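Local coordinates for lantibiotic dehydratase (Microbispora corallina, PDB 5EHK), which probably dehydrates serine and threonine residues of the NAI-107 precursor peptide in a tRNA-dependent reaction, at residues A[166-170]-A[337-342]. Residues are numbered along the deposited sequence; the frame is centred on the assembly and turned at random.
Sequences HRTRT and YDRTAV
Thr170 OG1 meets the Tyr337 ring at its edge, close to the ring plane and 3.2 Å from CD2, while the methyl CG2 of Thr168 approaches the same ring obliquely at CE2. The ring is directed there by CG of Tyr337 lying anti to the backbone N (chi1 166°), and its hydroxyl goes on to Glu93. Arg339 O stands 4.3 Å above one face of the Arg167 guanidinium, over its centre. Asp338 O comes to the same group obliquely, 2.9 Å from Arg167 NH1, but at an angle too poor for a hydrogen bond. The carboxylate of Asp338 is taken up by Thr170 at both oxygens: OD2 receives the backbone N-H through its syn lone pair (Thr170 N to Asp338 OD2 2.9 Å, N-H...O angle 151°), and OD1 accepts from the hydroxyl, 21° out of the carboxylate plane (Thr170 OG1 to Asp338 OD1 3.0 Å). Two bonds to one residue should fix the rotation of the group, and the charged ends of Arg167 and Arg169 do not touch it. Farther along, a water accepts from Thr168 N (3.1 Å) and donates to Tyr337 O, linking the strand backbone to helix 318-339. At the far end Val342 CG2 rests against His166 CB and O, 3.4 Å from CB; the imidazole itself turns to the backbone N of Asp373 through ND1. Arg169 forms a salt bridge with Asp369 and a hydrogen bond with the carbonyl of Thr541. The whole packs the C-terminal part of helix 318-339 and the residues after it against strand 167-172, which pairs antiparallel with strand 366-379 in the N-terminal family region of the lantibiotic dehydratase.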
ATOM      1  N   HIS A 166     -34.885  36.231 -21.576  1.00 45.46           N
ATOM      2  CA  HIS A 166     -33.598  35.873 -20.979  1.00 43.71           C
ATOM      3  C   HIS A 166     -32.610  37.028 -21.025  1.00 49.54           C
ATOM      4  O   HIS A 166     -32.492  37.720 -22.041  1.00 59.62           O
ATOM      5  CB  HIS A 166     -32.997  34.657 -21.684  1.00 43.85           C
ATOM      6  CG  HIS A 166     -33.947  33.511 -21.826  1.00 35.99           C
ATOM      7  ND1 HIS A 166     -34.828  33.147 -20.831  1.00 37.47           N
ATOM      8  CD2 HIS A 166     -34.172  32.665 -22.858  1.00 30.78           C
ATOM      9  CE1 HIS A 166     -35.546  32.116 -21.239  1.00 40.69           C
ATOM     10  NE2 HIS A 166     -35.169  31.805 -22.467  1.00 38.91           N
ATOM     11  N   ARG A 167     -31.909  37.227 -19.914  1.00 50.95           N
ATOM     12  CA  ARG A 167     -30.923  38.296 -19.783  1.00 48.35           C
ATOM     13  C   ARG A 167     -29.520  37.803 -19.461  1.00 40.36           C
ATOM     14  O   ARG A 167     -29.323  36.860 -18.695  1.00 37.79           O
ATOM     15  CB  ARG A 167     -31.356  39.245 -18.676  1.00 53.79           C
ATOM     16  CG  ARG A 167     -32.555  40.076 -19.011  1.00 59.90           C
ATOM     17  CD  ARG A 167     -32.297  40.911 -20.242  1.00 62.85           C
ATOM     18  NE  ARG A 167     -32.903  42.221 -20.042  1.00 78.77           N
ATOM     19  CZ  ARG A 167     -32.309  43.212 -19.379  1.00 79.28           C
ATOM     20  NH1 ARG A 167     -31.100  43.032 -18.852  1.00 72.24           N
ATOM     21  NH2 ARG A 167     -32.926  44.376 -19.225  1.00 81.54           N
ATOM     22  N   THR A 168     -28.551  38.510 -20.022  1.00 39.38           N
ATOM     23  CA  THR A 168     -27.148  38.167 -19.927  1.00 33.93           C
ATOM     24  C   THR A 168     -26.468  39.068 -18.903  1.00 36.57           C
ATOM     25  O   THR A 168     -26.883  40.206 -18.712  1.00 38.56           O
ATOM     26  CB  THR A 168     -26.488  38.324 -21.310  1.00 31.22           C
ATOM     27  OG1 THR A 168     -26.712  37.135 -22.069  1.00 29.12           O
ATOM     28  CG2 THR A 168     -25.021  38.487 -21.187  1.00 40.03           C
ATOM     29  N   ARG A 169     -25.494  38.537 -18.168  1.00 37.70           N
ATOM     30  CA  ARG A 169     -24.527  39.401 -17.483  1.00 37.28           C
ATOM     31  C   ARG A 169     -23.149  39.082 -18.045  1.00 33.87           C
ATOM     32  O   ARG A 169     -22.777  37.911 -18.100  1.00 36.08           O
ATOM     33  CB  ARG A 169     -24.469  39.141 -15.991  1.00 37.01           C
ATOM     34  CG  ARG A 169     -23.185  39.679 -15.413  1.00 35.09           C
ATOM     35  CD  ARG A 169     -23.220  39.708 -13.923  1.00 38.13           C
ATOM     36  NE  ARG A 169     -23.073  38.344 -13.436  1.00 38.67           N
ATOM     37  CZ  ARG A 169     -23.346  37.956 -12.199  1.00 41.19           C
ATOM     38  NH1 ARG A 169     -23.803  38.829 -11.305  1.00 40.86           N
ATOM     39  NH2 ARG A 169     -23.182  36.685 -11.867  1.00 40.42           N
ATOM     40  N   THR A 170     -22.390  40.105 -18.431  1.00 36.67           N
ATOM     41  CA  THR A 170     -21.079  39.913 -19.059  1.00 36.01           C
ATOM     42  C   THR A 170     -19.941  40.575 -18.274  1.00 32.34           C
ATOM     43  O   THR A 170     -20.025  41.736 -17.888  1.00 36.25           O
ATOM     44  CB  THR A 170     -21.085  40.424 -20.509  1.00 38.17           C
ATOM     45  OG1 THR A 170     -22.158  39.793 -21.208  1.00 36.63           O
ATOM     46  CG2 THR A 170     -19.759  40.112 -21.223  1.00 35.00           C
ATOM     47  N   TYR A 337     -24.356  45.387 -23.910  1.00 56.22           N
ATOM     48  CA  TYR A 337     -24.692  44.059 -24.403  1.00 52.19           C
ATOM     49  C   TYR A 337     -25.620  43.308 -23.438  1.00 45.24           C
ATOM     50  O   TYR A 337     -26.379  42.421 -23.845  1.00 42.50           O
ATOM     51  CB  TYR A 337     -23.421  43.266 -24.731  1.00 43.47           C
ATOM     52  CG  TYR A 337     -23.686  41.801 -24.920  1.00 43.57           C
ATOM     53  CD1 TYR A 337     -24.379  41.332 -26.024  1.00 42.01           C
ATOM     54  CD2 TYR A 337     -23.256  40.884 -23.976  1.00 44.31           C
ATOM     55  CE1 TYR A 337     -24.632  39.982 -26.176  1.00 46.24           C
ATOM     56  CE2 TYR A 337     -23.497  39.538 -24.124  1.00 40.68           C
ATOM     57  CZ  TYR A 337     -24.185  39.091 -25.215  1.00 42.77           C
ATOM     58  OH  TYR A 337     -24.415  37.745 -25.326  1.00 39.57           O
ATOM     59  N   ASP A 338     -25.598  43.698 -22.169  1.00 42.60           N
ATOM     60  CA  ASP A 338     -26.485  43.068 -21.194  1.00 50.85           C
ATOM     61  C   ASP A 338     -27.896  43.648 -21.278  1.00 54.67           C
ATOM     62  O   ASP A 338     -28.822  43.145 -20.624  1.00 49.64           O
ATOM     63  CB  ASP A 338     -25.956  43.179 -19.757  1.00 46.59           C
ATOM     64  CG  ASP A 338     -24.791  42.245 -19.483  1.00 42.55           C
ATOM     65  OD1 ASP A 338     -24.560  41.324 -20.295  1.00 36.71           O
ATOM     66  OD2 ASP A 338     -24.130  42.418 -18.433  1.00 43.71           O
ATOM     67  N   ARG A 339     -28.047  44.718 -22.060  1.00 53.30           N
ATOM     68  CA  ARG A 339     -29.362  45.313 -22.295  1.00 55.84           C
ATOM     69  C   ARG A 339     -30.056  44.546 -23.400  1.00 56.76           C
ATOM     70  O   ARG A 339     -31.285  44.416 -23.421  1.00 58.78           O
ATOM     71  CB  ARG A 339     -29.263  46.808 -22.633  1.00 54.76           C
ATOM     72  CG  ARG A 339     -28.977  47.666 -21.417  1.00 58.70           C
ATOM     73  CD  ARG A 339     -28.792  49.142 -21.713  1.00 57.85           C
ATOM     74  NE  ARG A 339     -28.432  49.837 -20.477  1.00 74.16           N
ATOM     75  CZ  ARG A 339     -27.213  50.290 -20.179  1.00 71.70           C
ATOM     76  NH1 ARG A 339     -26.211  50.157 -21.047  1.00 60.38           N
ATOM     77  NH2 ARG A 339     -27.000  50.893 -19.009  1.00 70.34           N
ATOM     78  N   THR A 340     -29.233  43.971 -24.265  1.00 48.85           N
ATOM     79  CA  THR A 340     -29.678  43.250 -25.441  1.00 44.02           C
ATOM     80  C   THR A 340     -30.371  41.921 -25.103  1.00 49.04           C
ATOM     81  O   THR A 340     -30.196  41.379 -24.013  1.00 55.31           O
ATOM     82  CB  THR A 340     -28.460  43.001 -26.353  1.00 46.74           C
ATOM     83  OG1 THR A 340     -28.723  43.496 -27.666  1.00 51.74           O
ATOM     84  CG2 THR A 340     -28.105  41.531 -26.417  1.00 46.05           C
ATOM     85  N   ALA A 341     -31.169  41.412 -26.041  1.00 52.72           N
ATOM     86  CA  ALA A 341     -31.863  40.137 -25.886  1.00 46.93           C
ATOM     87  C   ALA A 341     -31.108  38.994 -26.570  1.00 44.76           C
ATOM     88  O   ALA A 341     -30.065  39.203 -27.181  1.00 46.38           O
ATOM     89  CB  ALA A 341     -33.272  40.244 -26.431  1.00 45.26           C
ATOM     90  N   VAL A 342     -31.620  37.778 -26.424  1.00 46.64           N
ATOM     91  CA  VAL A 342     -30.910  36.572 -26.846  1.00 47.08           C
ATOM     92  C   VAL A 342     -30.990  36.381 -28.355  1.00 48.99           C
ATOM     93  O   VAL A 342     -32.079  36.258 -28.886  1.00 59.96           O
ATOM     94  CB  VAL A 342     -31.536  35.352 -26.188  1.00 53.07           C
ATOM     95  CG1 VAL A 342     -30.508  34.235 -26.068  1.00 48.84           C
ATOM     96  CG2 VAL A 342     -32.060  35.740 -24.815  1.00 52.79           C
TER
HETATM   97  O   HOH W   1     -28.590  40.733 -22.245  1.00 38.62           O